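Local coordinates for cupin 2, conserved barrel domain protein (Shewanella frigidimarina NCIMB 400, PDB 3D82) that binds a divalent metal, here nickel, in a cupin beta-barrel and probably acts as a metal-dependent enzyme or small-molecule-binding protein, at the nickel (II) ion site and the interface of chains A and B. Numbering follows the deposited sequence. Chains: chain A/B, Cupin 2, conserved barrel domain protein.

Contact 1: the nickel (II) ion site. Residues chain A 43, 45, 47, 52, 54, 84, 86. With NI (nickel (II) ion), chain C; UNL (unknown ligand), chain D.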
loop_
_atom_site.group_PDB
_atom_site.type_symbol
_atom_site.label_atom_id
_atom_site.label_comp_id
_atom_site.label_asym_id
_atom_site.label_seq_id
_atom_site.Cartn_x
_atom_site.Cartn_y
_atom_site.Cartn_z
ATOM N N VAL A 43 19.324 11.919 -1.800
ATOM C CA VAL A 43 19.842 13.109 -1.136
ATOM C C VAL A 43 19.041 13.303 0.147
ATOM O O VAL A 43 17.938 12.784 0.278
ATOM C CB VAL A 43 19.704 14.382 -2.049
ATOM C CG1 VAL A 43 20.710 14.335 -3.236
ATOM C CG2 VAL A 43 18.229 14.584 -2.546
ATOM N N HIS A 45 16.665 15.173 2.404
ATOM C CA HIS A 45 15.556 16.077 2.159
ATOM C C HIS A 45 14.436 15.762 3.129
ATOM O O HIS A 45 14.503 14.741 3.842
ATOM C CB HIS A 45 15.059 15.882 0.734
ATOM C CG HIS A 45 14.418 14.555 0.517
ATOM N ND1 HIS A 45 15.127 13.372 0.551
ATOM C CD2 HIS A 45 13.122 14.214 0.349
ATOM C CE1 HIS A 45 14.292 12.361 0.389
ATOM N NE2 HIS A 45 13.075 12.845 0.250
ATOM N N HIS A 47 9.807 16.530 3.787
ATOM C CA HIS A 47 8.488 16.935 3.288
ATOM C C HIS A 47 7.876 17.604 4.493
ATOM O O HIS A 47 7.426 16.925 5.433
ATOM C CB HIS A 47 7.679 15.737 2.774
ATOM C CG HIS A 47 8.421 14.924 1.761
ATOM N ND1 HIS A 47 8.593 15.333 0.457
ATOM C CD2 HIS A 47 9.101 13.758 1.885
ATOM C CE1 HIS A 47 9.323 14.440 -0.187
ATOM N NE2 HIS A 47 9.659 13.486 0.661
ATOM N N GLU A 52 5.069 10.543 4.674
ATOM C CA GLU A 52 5.361 9.846 3.423
ATOM C C GLU A 52 5.543 8.361 3.737
ATOM O O GLU A 52 6.312 8.011 4.636
ATOM C CB GLU A 52 6.635 10.413 2.789
ATOM C CG GLU A 52 6.995 9.814 1.437
ATOM C CD GLU A 52 8.266 10.413 0.881
ATOM O OE1 GLU A 52 9.307 10.266 1.537
ATOM O OE2 GLU A 52 8.255 11.022 -0.214
ATOM N N PHE A 54 6.671 4.504 2.575
ATOM C CA PHE A 54 7.485 3.645 1.727
ATOM C C PHE A 54 7.052 2.203 1.976
ATOM O O PHE A 54 6.957 1.774 3.130
ATOM C CB PHE A 54 8.968 3.727 2.085
ATOM C CG PHE A 54 9.634 4.963 1.611
ATOM C CD1 PHE A 54 9.492 6.145 2.325
ATOM C CD2 PHE A 54 10.443 4.948 0.469
ATOM C CE1 PHE A 54 10.116 7.298 1.897
ATOM C CE2 PHE A 54 11.064 6.106 0.030
ATOM C CZ PHE A 54 10.909 7.282 0.741
ATOM N N VAL A 84 10.757 15.314 8.884
ATOM C CA VAL A 84 11.890 14.497 9.295
ATOM C C VAL A 84 12.783 14.296 8.058
ATOM O O VAL A 84 12.315 13.806 7.023
ATOM C CB VAL A 84 11.405 13.158 9.938
ATOM C CG1 VAL A 84 12.577 12.216 10.230
ATOM C CG2 VAL A 84 10.598 13.464 11.209
ATOM N N HIS A 86 15.521 12.684 5.699
ATOM C CA HIS A 86 15.838 11.303 5.391
ATOM C C HIS A 86 16.510 11.165 4.029
ATOM O O HIS A 86 16.383 12.045 3.171
ATOM C CB HIS A 86 14.558 10.471 5.451
ATOM C CG HIS A 86 13.486 10.968 4.542
ATOM N ND1 HIS A 86 12.742 12.097 4.819
ATOM C CD2 HIS A 86 13.028 10.494 3.363
ATOM C CE1 HIS A 86 11.889 12.309 3.833
ATOM N NE2 HIS A 86 12.035 11.344 2.945
HETATM NI NI NI C . 11.139 11.636 0.734
HETATM O O9 UNL D . 11.937 10.255 -0.606
HETATM O O7 UNL D . 11.471 10.701 -1.697
HETATM O O8 UNL D . 10.787 11.763 -1.681
HETATM O O6 UNL D . 11.772 9.982 -2.986
HETATM O O1 UNL D . 11.470 10.579 -4.225
HETATM O O5 UNL D . 12.384 8.716 -2.953
HETATM O O4 UNL D . 12.663 8.054 -4.149
HETATM O O3 UNL D . 12.359 8.643 -5.372
HETATM O O2 UNL D . 11.770 9.908 -5.421
HETATM O O HOH W 1 8.592 11.995 -2.925
#

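Contact 2: the interface of chains A and B. Residues chain A 28-31, 33, 53, 99-100; chain B 28-31, 33, 53, 99.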
loop_
_atom_site.group_PDB
_atom_site.type_symbol
_atom_site.label_atom_id
_atom_site.label_comp_id
_atom_site.label_asym_id
_atom_site.label_seq_id
_atom_site.Cartn_x
_atom_site.Cartn_y
_atom_site.Cartn_z
HETATM N N MSE A 28 -6.167 7.994 -4.937
HETATM C CA MSE A 28 -7.165 7.825 -3.874
HETATM C C MSE A 28 -7.409 9.220 -3.313
HETATM O O MSE A 28 -6.554 9.752 -2.617
HETATM C CB MSE A 28 -6.625 6.905 -2.775
HETATM C CG MSE A 28 -7.525 6.783 -1.537
HETATM SE SE MSE A 28 -6.562 5.870 -0.113
HETATM C CE MSE A 28 -5.057 7.034 0.216
ATOM N N ASN A 29 -8.579 9.784 -3.585
ATOM C CA ASN A 29 -8.910 11.165 -3.222
ATOM C C ASN A 29 -7.759 12.034 -3.783
ATOM O O ASN A 29 -7.387 11.852 -4.940
ATOM C CB ASN A 29 -9.160 11.304 -1.689
ATOM C CG ASN A 29 -10.257 10.388 -1.179
ATOM O OD1 ASN A 29 -11.277 10.164 -1.842
ATOM N ND2 ASN A 29 -10.049 9.857 0.020
ATOM N N ASP A 30 -7.132 12.864 -2.952
ATOM C CA ASP A 30 -6.001 13.723 -3.345
ATOM C C ASP A 30 -4.613 13.095 -3.080
ATOM O O ASP A 30 -3.622 13.811 -2.951
ATOM C CB ASP A 30 -6.139 15.116 -2.682
ATOM C CG ASP A 30 -6.169 15.070 -1.140
ATOM O OD1 ASP A 30 -6.509 14.009 -0.560
ATOM O OD2 ASP A 30 -5.903 16.123 -0.517
ATOM N N TYR A 31 -4.545 11.764 -2.993
ATOM C CA TYR A 31 -3.296 11.020 -2.791
ATOM C C TYR A 31 -2.935 10.233 -4.049
ATOM O O TYR A 31 -3.794 9.927 -4.882
ATOM C CB TYR A 31 -3.405 10.081 -1.579
ATOM C CG TYR A 31 -3.286 10.785 -0.262
ATOM C CD1 TYR A 31 -4.291 11.657 0.189
ATOM C CD2 TYR A 31 -2.157 10.586 0.560
ATOM C CE1 TYR A 31 -4.158 12.335 1.422
ATOM C CE2 TYR A 31 -2.035 11.241 1.798
ATOM C CZ TYR A 31 -3.034 12.100 2.221
ATOM O OH TYR A 31 -2.886 12.748 3.408
ATOM N N PHE A 33 -0.407 6.839 -5.495
ATOM C CA PHE A 33 0.382 5.624 -5.243
ATOM C C PHE A 33 1.376 5.668 -6.386
ATOM O O PHE A 33 0.966 5.764 -7.537
ATOM C CB PHE A 33 -0.474 4.360 -5.325
ATOM C CG PHE A 33 -1.434 4.217 -4.175
ATOM C CD1 PHE A 33 -2.542 5.055 -4.066
ATOM C CD2 PHE A 33 -1.230 3.238 -3.205
ATOM C CE1 PHE A 33 -3.415 4.954 -2.987
ATOM C CE2 PHE A 33 -2.127 3.106 -2.119
ATOM C CZ PHE A 33 -3.207 3.988 -2.013
ATOM N N VAL A 53 4.851 7.508 2.988
ATOM C CA VAL A 53 4.914 6.067 3.167
ATOM C C VAL A 53 5.806 5.412 2.120
ATOM O O VAL A 53 5.725 5.748 0.955
ATOM C CB VAL A 53 3.491 5.441 3.152
ATOM C CG1 VAL A 53 3.546 3.879 3.106
ATOM C CG2 VAL A 53 2.704 5.919 4.393
ATOM N N ILE A 99 3.463 6.440 -1.162
ATOM C CA ILE A 99 2.108 6.954 -1.068
ATOM C C ILE A 99 2.193 8.282 -0.334
ATOM O O ILE A 99 2.783 8.366 0.758
ATOM C CB ILE A 99 1.141 5.995 -0.329
ATOM C CG1 ILE A 99 1.232 4.556 -0.879
ATOM C CG2 ILE A 99 -0.315 6.525 -0.446
ATOM C CD1 ILE A 99 0.443 3.531 -0.060
ATOM N N GLU A 100 1.632 9.313 -0.945
ATOM C CA GLU A 100 1.638 10.661 -0.388
ATOM C C GLU A 100 0.665 11.556 -1.165
ATOM O O GLU A 100 0.281 11.199 -2.293
ATOM C CB GLU A 100 3.070 11.245 -0.450
ATOM C CG GLU A 100 3.651 11.405 -1.883
ATOM C CD GLU A 100 5.152 11.742 -1.861
ATOM O OE1 GLU A 100 5.701 12.033 -0.764
ATOM O OE2 GLU A 100 5.772 11.719 -2.941
HETATM N N MSE B 28 -0.884 7.633 8.184
HETATM C CA MSE B 28 -0.254 8.585 7.292
HETATM C C MSE B 28 -1.179 9.809 7.281
HETATM O O MSE B 28 -2.275 9.750 6.707
HETATM C CB MSE B 28 -0.147 7.999 5.894
HETATM C CG MSE B 28 0.298 8.972 4.806
HETATM SE SE MSE B 28 0.109 8.193 3.034
HETATM C CE MSE B 28 -1.881 7.882 3.017
ATOM N N ASN B 29 -0.727 10.903 7.875
ATOM C CA ASN B 29 -1.552 12.101 8.022
ATOM C C ASN B 29 -2.869 11.660 8.703
ATOM O O ASN B 29 -2.807 10.999 9.750
ATOM C CB ASN B 29 -1.724 12.839 6.680
ATOM C CG ASN B 29 -0.402 13.232 6.063
ATOM O OD1 ASN B 29 0.569 13.578 6.766
ATOM N ND2 ASN B 29 -0.353 13.194 4.740
ATOM N N ASP B 30 -4.015 11.894 8.066
ATOM C CA ASP B 30 -5.331 11.535 8.622
ATOM C C ASP B 30 -5.906 10.250 7.982
ATOM O O ASP B 30 -7.134 10.056 7.975
ATOM C CB ASP B 30 -6.290 12.729 8.467
ATOM C CG ASP B 30 -6.519 13.135 6.996
ATOM O OD1 ASP B 30 -5.572 13.052 6.166
ATOM O OD2 ASP B 30 -7.644 13.564 6.683
ATOM N N TYR B 31 -5.023 9.381 7.469
ATOM C CA TYR B 31 -5.373 8.096 6.862
ATOM C C TYR B 31 -4.815 6.946 7.693
ATOM O O TYR B 31 -3.816 7.098 8.435
ATOM C CB TYR B 31 -4.810 7.990 5.450
ATOM C CG TYR B 31 -5.585 8.776 4.415
ATOM C CD1 TYR B 31 -5.583 10.189 4.416
ATOM C CD2 TYR B 31 -6.314 8.121 3.426
ATOM C CE1 TYR B 31 -6.297 10.917 3.447
ATOM C CE2 TYR B 31 -7.034 8.846 2.462
ATOM C CZ TYR B 31 -7.029 10.229 2.485
ATOM O OH TYR B 31 -7.734 10.912 1.523
ATOM N N PHE B 33 -3.873 2.580 7.566
ATOM C CA PHE B 33 -3.522 1.359 6.843
ATOM C C PHE B 33 -4.033 0.256 7.746
ATOM O O PHE B 33 -3.659 0.195 8.936
ATOM C CB PHE B 33 -2.009 1.250 6.660
ATOM C CG PHE B 33 -1.462 2.194 5.641
ATOM C CD1 PHE B 33 -1.380 3.557 5.909
ATOM C CD2 PHE B 33 -1.000 1.729 4.410
ATOM C CE1 PHE B 33 -0.896 4.432 4.968
ATOM C CE2 PHE B 33 -0.504 2.607 3.455
ATOM C CZ PHE B 33 -0.458 3.966 3.743
ATOM N N VAL B 53 -9.189 1.981 -1.000
ATOM C CA VAL B 53 -8.201 1.154 -1.671
ATOM C C VAL B 53 -8.159 -0.245 -1.067
ATOM O O VAL B 53 -8.124 -0.389 0.159
ATOM C CB VAL B 53 -6.791 1.823 -1.613
ATOM C CG1 VAL B 53 -5.646 0.831 -1.976
ATOM C CG2 VAL B 53 -6.759 3.030 -2.568
ATOM N N ILE B 99 -6.800 0.946 2.826
ATOM C CA ILE B 99 -6.284 2.286 3.088
ATOM C C ILE B 99 -7.438 3.255 2.879
ATOM O O ILE B 99 -8.060 3.250 1.815
ATOM C CB ILE B 99 -5.110 2.700 2.161
ATOM C CG1 ILE B 99 -4.024 1.625 2.134
ATOM C CG2 ILE B 99 -4.524 4.060 2.635
ATOM C CD1 ILE B 99 -2.964 1.826 1.059
HETATM O O HOH W 2 -4.586 14.413 4.071
HETATM O O HOH W 3 -7.856 13.540 1.726
#

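Contact 3: the interface of chains A and B. Residues chain A 5-9, 25; chain B 55, 72, 75-77.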
loop_
_atom_site.group_PDB
_atom_site.type_symbol
_atom_site.label_atom_id
_atom_site.label_comp_id
_atom_site.label_asym_id
_atom_site.label_seq_id
_atom_site.Cartn_x
_atom_site.Cartn_y
_atom_site.Cartn_z
ATOM N N LYS A 5 -9.454 -1.556 -14.587
ATOM C CA LYS A 5 -8.894 -0.750 -13.488
ATOM C C LYS A 5 -8.127 -1.552 -12.409
ATOM O O LYS A 5 -7.596 -0.940 -11.483
ATOM C CB LYS A 5 -9.954 0.181 -12.830
ATOM C CG LYS A 5 -10.264 1.474 -13.606
ATOM C CD LYS A 5 -11.513 1.407 -14.481
ATOM C CE LYS A 5 -12.793 1.555 -13.634
ATOM N NZ LYS A 5 -14.033 1.670 -14.455
ATOM N N VAL A 6 -8.056 -2.886 -12.503
ATOM C CA VAL A 6 -7.256 -3.678 -11.540
ATOM C C VAL A 6 -5.779 -3.410 -11.837
ATOM O O VAL A 6 -5.377 -3.500 -12.982
ATOM C CB VAL A 6 -7.530 -5.193 -11.626
ATOM C CG1 VAL A 6 -6.472 -5.984 -10.833
ATOM C CG2 VAL A 6 -8.962 -5.521 -11.134
ATOM N N ILE A 7 -4.999 -3.057 -10.813
ATOM C CA ILE A 7 -3.569 -2.734 -10.965
ATOM C C ILE A 7 -2.717 -3.869 -10.430
ATOM O O ILE A 7 -2.830 -4.208 -9.259
ATOM C CB ILE A 7 -3.169 -1.446 -10.169
ATOM C CG1 ILE A 7 -3.973 -0.213 -10.617
ATOM C CG2 ILE A 7 -1.656 -1.189 -10.217
ATOM C CD1 ILE A 7 -4.956 0.290 -9.538
ATOM N N ASN A 8 -1.843 -4.407 -11.269
ATOM C CA ASN A 8 -0.916 -5.462 -10.904
ATOM C C ASN A 8 0.471 -4.812 -10.787
ATOM O O ASN A 8 1.010 -4.298 -11.768
ATOM C CB ASN A 8 -0.970 -6.566 -11.957
ATOM C CG ASN A 8 -0.049 -7.727 -11.647
ATOM O OD1 ASN A 8 1.174 -7.581 -11.673
ATOM N ND2 ASN A 8 -0.627 -8.895 -11.380
ATOM N N PHE A 9 1.058 -4.874 -9.597
ATOM C CA PHE A 9 2.346 -4.209 -9.337
ATOM C C PHE A 9 3.462 -4.686 -10.261
ATOM O O PHE A 9 4.162 -3.845 -10.804
ATOM C CB PHE A 9 2.768 -4.313 -7.877
ATOM C CG PHE A 9 1.738 -3.797 -6.909
ATOM C CD1 PHE A 9 1.254 -2.491 -7.026
ATOM C CD2 PHE A 9 1.275 -4.593 -5.868
ATOM C CE1 PHE A 9 0.297 -1.989 -6.126
ATOM C CE2 PHE A 9 0.322 -4.090 -4.951
ATOM C CZ PHE A 9 -0.153 -2.777 -5.097
ATOM N N ILE A 25 0.631 5.118 -10.284
ATOM C CA ILE A 25 -0.210 3.973 -10.713
ATOM C C ILE A 25 -1.675 4.066 -10.273
ATOM O O ILE A 25 -2.526 3.372 -10.828
ATOM C CB ILE A 25 0.375 2.600 -10.310
ATOM C CG1 ILE A 25 0.558 2.453 -8.799
ATOM C CG2 ILE A 25 1.689 2.341 -11.064
ATOM C CD1 ILE A 25 0.832 1.052 -8.398
ATOM N N ILE B 55 -5.733 -3.656 -1.417
ATOM C CA ILE B 55 -4.486 -4.285 -1.875
ATOM C C ILE B 55 -4.564 -5.740 -1.386
ATOM O O ILE B 55 -4.756 -5.968 -0.185
ATOM C CB ILE B 55 -3.204 -3.618 -1.301
ATOM C CG1 ILE B 55 -3.141 -2.133 -1.671
ATOM C CG2 ILE B 55 -1.903 -4.338 -1.809
ATOM C CD1 ILE B 55 -1.930 -1.418 -1.101
ATOM N N LEU B 72 -9.190 -9.887 -7.774
ATOM C CA LEU B 72 -7.868 -9.382 -7.389
ATOM C C LEU B 72 -7.038 -10.508 -6.804
ATOM O O LEU B 72 -7.503 -11.211 -5.918
ATOM C CB LEU B 72 -7.983 -8.274 -6.338
ATOM C CG LEU B 72 -8.643 -6.944 -6.710
ATOM C CD1 LEU B 72 -8.696 -6.042 -5.470
ATOM C CD2 LEU B 72 -7.860 -6.270 -7.773
ATOM N N GLY B 75 -0.618 -9.157 -4.857
ATOM C CA GLY B 75 0.166 -8.188 -5.644
ATOM C C GLY B 75 -0.660 -7.363 -6.615
ATOM O O GLY B 75 -0.142 -6.903 -7.644
ATOM N N GLU B 76 -1.950 -7.191 -6.300
ATOM C CA GLU B 76 -2.861 -6.394 -7.113
ATOM C C GLU B 76 -3.673 -5.501 -6.214
ATOM O O GLU B 76 -3.891 -5.834 -5.047
ATOM C CB GLU B 76 -3.783 -7.249 -8.008
ATOM C CG GLU B 76 -3.028 -8.219 -8.934
ATOM C CD GLU B 76 -3.919 -8.881 -9.992
ATOM O OE1 GLU B 76 -5.094 -9.190 -9.694
ATOM O OE2 GLU B 76 -3.417 -9.109 -11.117
HETATM N N MSE B 77 -4.072 -4.348 -6.749
HETATM C CA MSE B 77 -4.896 -3.384 -6.018
HETATM C C MSE B 77 -6.005 -2.801 -6.872
HETATM O O MSE B 77 -5.967 -2.876 -8.114
HETATM C CB MSE B 77 -4.048 -2.227 -5.420
HETATM C CG MSE B 77 -3.350 -1.316 -6.418
HETATM SE SE MSE B 77 -2.533 0.274 -5.639
HETATM C CE MSE B 77 -4.229 1.304 -5.276
#

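Contact 4: the interface of chains A and B. Residues chain A 50-51, 79, 101; chain B 27-29.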
loop_
_atom_site.group_PDB
_atom_site.type_symbol
_atom_site.label_atom_id
_atom_site.label_comp_id
_atom_site.label_asym_id
_atom_site.label_seq_id
_atom_site.Cartn_x
_atom_site.Cartn_y
_atom_site.Cartn_z
ATOM N N THR A 50 3.737 16.883 4.981
ATOM C CA THR A 50 3.091 15.567 4.893
ATOM C C THR A 50 3.965 14.405 5.338
ATOM O O THR A 50 5.193 14.403 5.111
ATOM C CB THR A 50 2.581 15.269 3.421
ATOM O OG1 THR A 50 1.873 14.021 3.403
ATOM C CG2 THR A 50 3.739 15.203 2.406
ATOM N N ASP A 51 3.318 13.407 5.946
ATOM C CA ASP A 51 3.962 12.120 6.185
ATOM C C ASP A 51 4.148 11.484 4.777
ATOM O O ASP A 51 3.458 11.847 3.832
ATOM C CB ASP A 51 3.114 11.171 7.005
ATOM C CG ASP A 51 2.802 11.688 8.392
ATOM O OD1 ASP A 51 3.548 12.527 8.936
ATOM O OD2 ASP A 51 1.779 11.231 8.923
ATOM N N VAL A 79 6.481 4.766 7.779
ATOM C CA VAL A 79 5.900 6.094 7.592
ATOM C C VAL A 79 6.943 7.131 8.011
ATOM O O VAL A 79 7.351 7.140 9.157
ATOM C CB VAL A 79 4.628 6.297 8.463
ATOM C CG1 VAL A 79 4.035 7.669 8.203
ATOM C CG2 VAL A 79 3.601 5.188 8.199
ATOM N N PRO A 101 0.304 12.735 -0.603
ATOM C CA PRO A 101 -0.612 13.643 -1.296
ATOM C C PRO A 101 -0.077 14.082 -2.639
ATOM O O PRO A 101 1.142 14.082 -2.840
ATOM C CB PRO A 101 -0.681 14.865 -0.366
ATOM C CG PRO A 101 -0.326 14.349 0.956
ATOM C CD PRO A 101 0.706 13.299 0.698
ATOM N N GLU B 27 -0.515 4.881 10.393
ATOM C CA GLU B 27 -1.183 6.120 10.048
ATOM C C GLU B 27 -0.285 7.011 9.205
ATOM O O GLU B 27 0.910 7.114 9.483
ATOM C CB GLU B 27 -1.591 6.876 11.306
ATOM C CG GLU B 27 -2.686 6.166 12.063
ATOM C CD GLU B 27 -3.377 7.048 13.084
ATOM O OE1 GLU B 27 -2.739 7.996 13.604
ATOM O OE2 GLU B 27 -4.573 6.788 13.349
HETATM N N MSE B 28 -0.884 7.633 8.184
HETATM C CA MSE B 28 -0.254 8.585 7.292
HETATM C C MSE B 28 -1.179 9.809 7.281
HETATM O O MSE B 28 -2.275 9.750 6.707
HETATM C CB MSE B 28 -0.147 7.999 5.894
HETATM C CG MSE B 28 0.298 8.972 4.806
HETATM SE SE MSE B 28 0.109 8.193 3.034
HETATM C CE MSE B 28 -1.881 7.882 3.017
ATOM N N ASN B 29 -0.727 10.903 7.875
ATOM C CA ASN B 29 -1.552 12.101 8.022
ATOM C C ASN B 29 -2.869 11.660 8.703
ATOM O O ASN B 29 -2.807 10.999 9.750
ATOM C CB ASN B 29 -1.724 12.839 6.680
ATOM C CG ASN B 29 -0.402 13.232 6.063
ATOM O OD1 ASN B 29 0.569 13.578 6.766
ATOM N ND2 ASN B 29 -0.353 13.194 4.740
#

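Contact 1: the nickel (II) ion site
This is the metal centre of a cupin barrel, and its three-histidine, one-glutamate set with ligand-filled positions looks catalytic or substrate-binding rather than structural or adventitious. A:His45, A:His47 and A:Glu52 belong to the first cupin motif and A:His86 to the second. Nickel may have come from purification and need not be the natural metal. The three histidines all present NE2, with A:His45 NE2 2.3 Å from NI. A:His45 and A:His86 hold CG in the crowded position between backbone N and carbonyl carbon (chi1 68° and 57°), which turns their rings to the metal. Behind them, A:His86 ND1 donates to A:Val84 O at 2.8 Å, in the carbonyl plane, and A:His45 ND1 to A:Val43 O at 2.9 Å, from above the A:Val43 carbonyl plane. These bonds fix the ring rotation and probably make NE2 a better donor. An alanine in place of A:His86 would remove one imidazole and would probably loosen the metal. A:Glu52 extends its chain, CG anti to the backbone N (chi1 -177°), to bring OE1 to 2.4 Å from NI. In a distorted six-coordinate shell, the partly occupied unidentified ligand UNL, perhaps a crystallisation additive, adds UNL O9 at 2.1 Å and UNL O8 at 2.4 Å from NI. Water 1 joins UNL O8 to A:Glu52 OE2, while A:Phe54 CZ lies 3.4 Å from UNL O9, an apolar wall beside positions that a substrate or water would probably take.

Contact 2: the interface of chains A and B
Two hydrogen bonds grip the phenol oxygen OH of A:Tyr31, one from the B:Asn29 amide and one shared with water 2. B:Asn29 ND2 donates to A:Tyr31 OH at 2.9 Å, nearly straight (166° at H), with the oxygen in the amide plane; the amide and the ring are turned 53° apart. Water 2 lies in the ring plane at its edge, 2.5 Å from A:Tyr31 OH, and is held in turn by B:Asp30 OD1. A tyrosine suits this place because its hydroxyl reaches the polar rim while its ring stays among apolar groups. The two-fold exchange of chains repeats the set at B:Tyr31, and the two rings meet tip to tip, steeply inclined to each other rather than stacked, with A:Tyr31 CE1 3.3 Å from B:Tyr31 CE1. A phenylalanine in place of A:Tyr31 would take away the hydroxyl and would probably leave the B:Asn29 amide and the water bridge poorly held. Selenomethionine B:Met28, bent at chi3 (61°), brings CE above the plane of the A:Tyr31 ring, off its CD2-CE2 side, 3.6 Å from CE2. Deeper in, B:Ile99 CD1 touches the edge of A:Phe33 at CE2, 3.5 Å away, while A:Ile99 CG2 lies over the centre of one face of the same ring. A:Val53 CG2 packs 3.7 Å from B:Met28 SE, beside B:Phe33. The patch joins strands 23-28, 31-39, 93-101 and the strand beginning at 52 of both barrels across the two-fold axis.

Contact 3: the interface of chains A and B
A short intermolecular antiparallel strand pairing builds this part of the two-fold pair of the deposited assembly, which may be the biological dimer: the N-terminal strand 7-8 of chain A extends the partner's sheet along strand 76-80 and, with its twin, probably steadies the pair. A:Ile7 N donates to B:Met77 O at 2.9 Å, nearly along the C=O axis, and B:Met77 N returns a bond to A:Ile7 O at 2.8 Å. A:Phe9 N, at the start of helix 9-14, continues the ladder to B:Gly75 O. The glycine puts no side chain in the way of the A:Phe9 ring, whose CD2 rests 3.8 Å from B:Gly75 CA. Selenomethionine B:Met77 runs across the CE1-CZ end of that ring, SE 3.7 Å from A:Phe9 CE1; its CG lies between the backbone N and the carbonyl carbon (chi1 64°), which brings CG and SE against the ring. The ring's edge also meets B:Ile55 CG2. On the other side of the strand, A:Val6 CG1 presses tightly on B:Leu72 CD2 at 3.4 Å, one methyl against another. A:Asn8 swings CG anti to its backbone N (chi1 -179°), and its ND2 gives a nearly straight 2.8 Å bond to the anti lone pair of B:Glu76 OE2, the amide and carboxylate planes standing 85° apart.

Contact 4: the interface of chains A and B
B:Asn29 is read by A:Thr50 and A:Asp51 through both ends of its amide and through its backbone. B:Asn29 ND2 donates to A:Thr50 OG1 at 2.7 Å, almost straight (175° at H) and in the amide plane. B:Asn29 OD1 takes A:Asp51 N on a lone pair at 2.9 Å, so unlike partners fix which way the amide is turned. The backbone N of B:Asn29 reaches A:Asp51 OD2 at 2.7 Å, approaching from above the carboxylate plane. An asparagine suits this place because its flat amide both gives and accepts, and its one ND2 serves two acceptors of chain A, A:Tyr31 OH as well as A:Thr50 OG1; an aspartate suits the other side because its oxygen can cap a main-chain N-H. A:Asp51 and B:Asn29 lie antiparallel alongside one another, their planes 28° apart. Behind them, A:Thr50 OG1, anti to its backbone N (chi1 -176°), donates to A:Asp51 O at 2.7 Å, which leaves it oriented to accept from the amide. Farther out, A:Val79 sets both methyl groups against B:Glu27 O, A:Val79 CG1 at 3.4 Å, and A:Pro101 CG approaches the amide tip. The site lies where the loop before strand 52-56 of chain A meets the turn that follows strand 23-28 of chain B.

Contacts 2 and 4 are neighbours, the centres of their C-alpha atoms about 7 Å apart, and share B:Met28 and B:Asn29, so the turn after strand 23-28 serves both the tyrosine core and the polar rim. Measured between the same centres, contact 3 lies about 16 Å from contact 2 and 21 Å from contact 4, a separate grip through the N-terminal strand; strand 76-80 serves contact 3 in chain B and contact 4 in chain A. Contact 1 is about 11 Å from contact 4, again centre to centre, and strand 52-56 carries its A:Glu52 and contact 2's A:Val53, so pairing may help steady the metal centre.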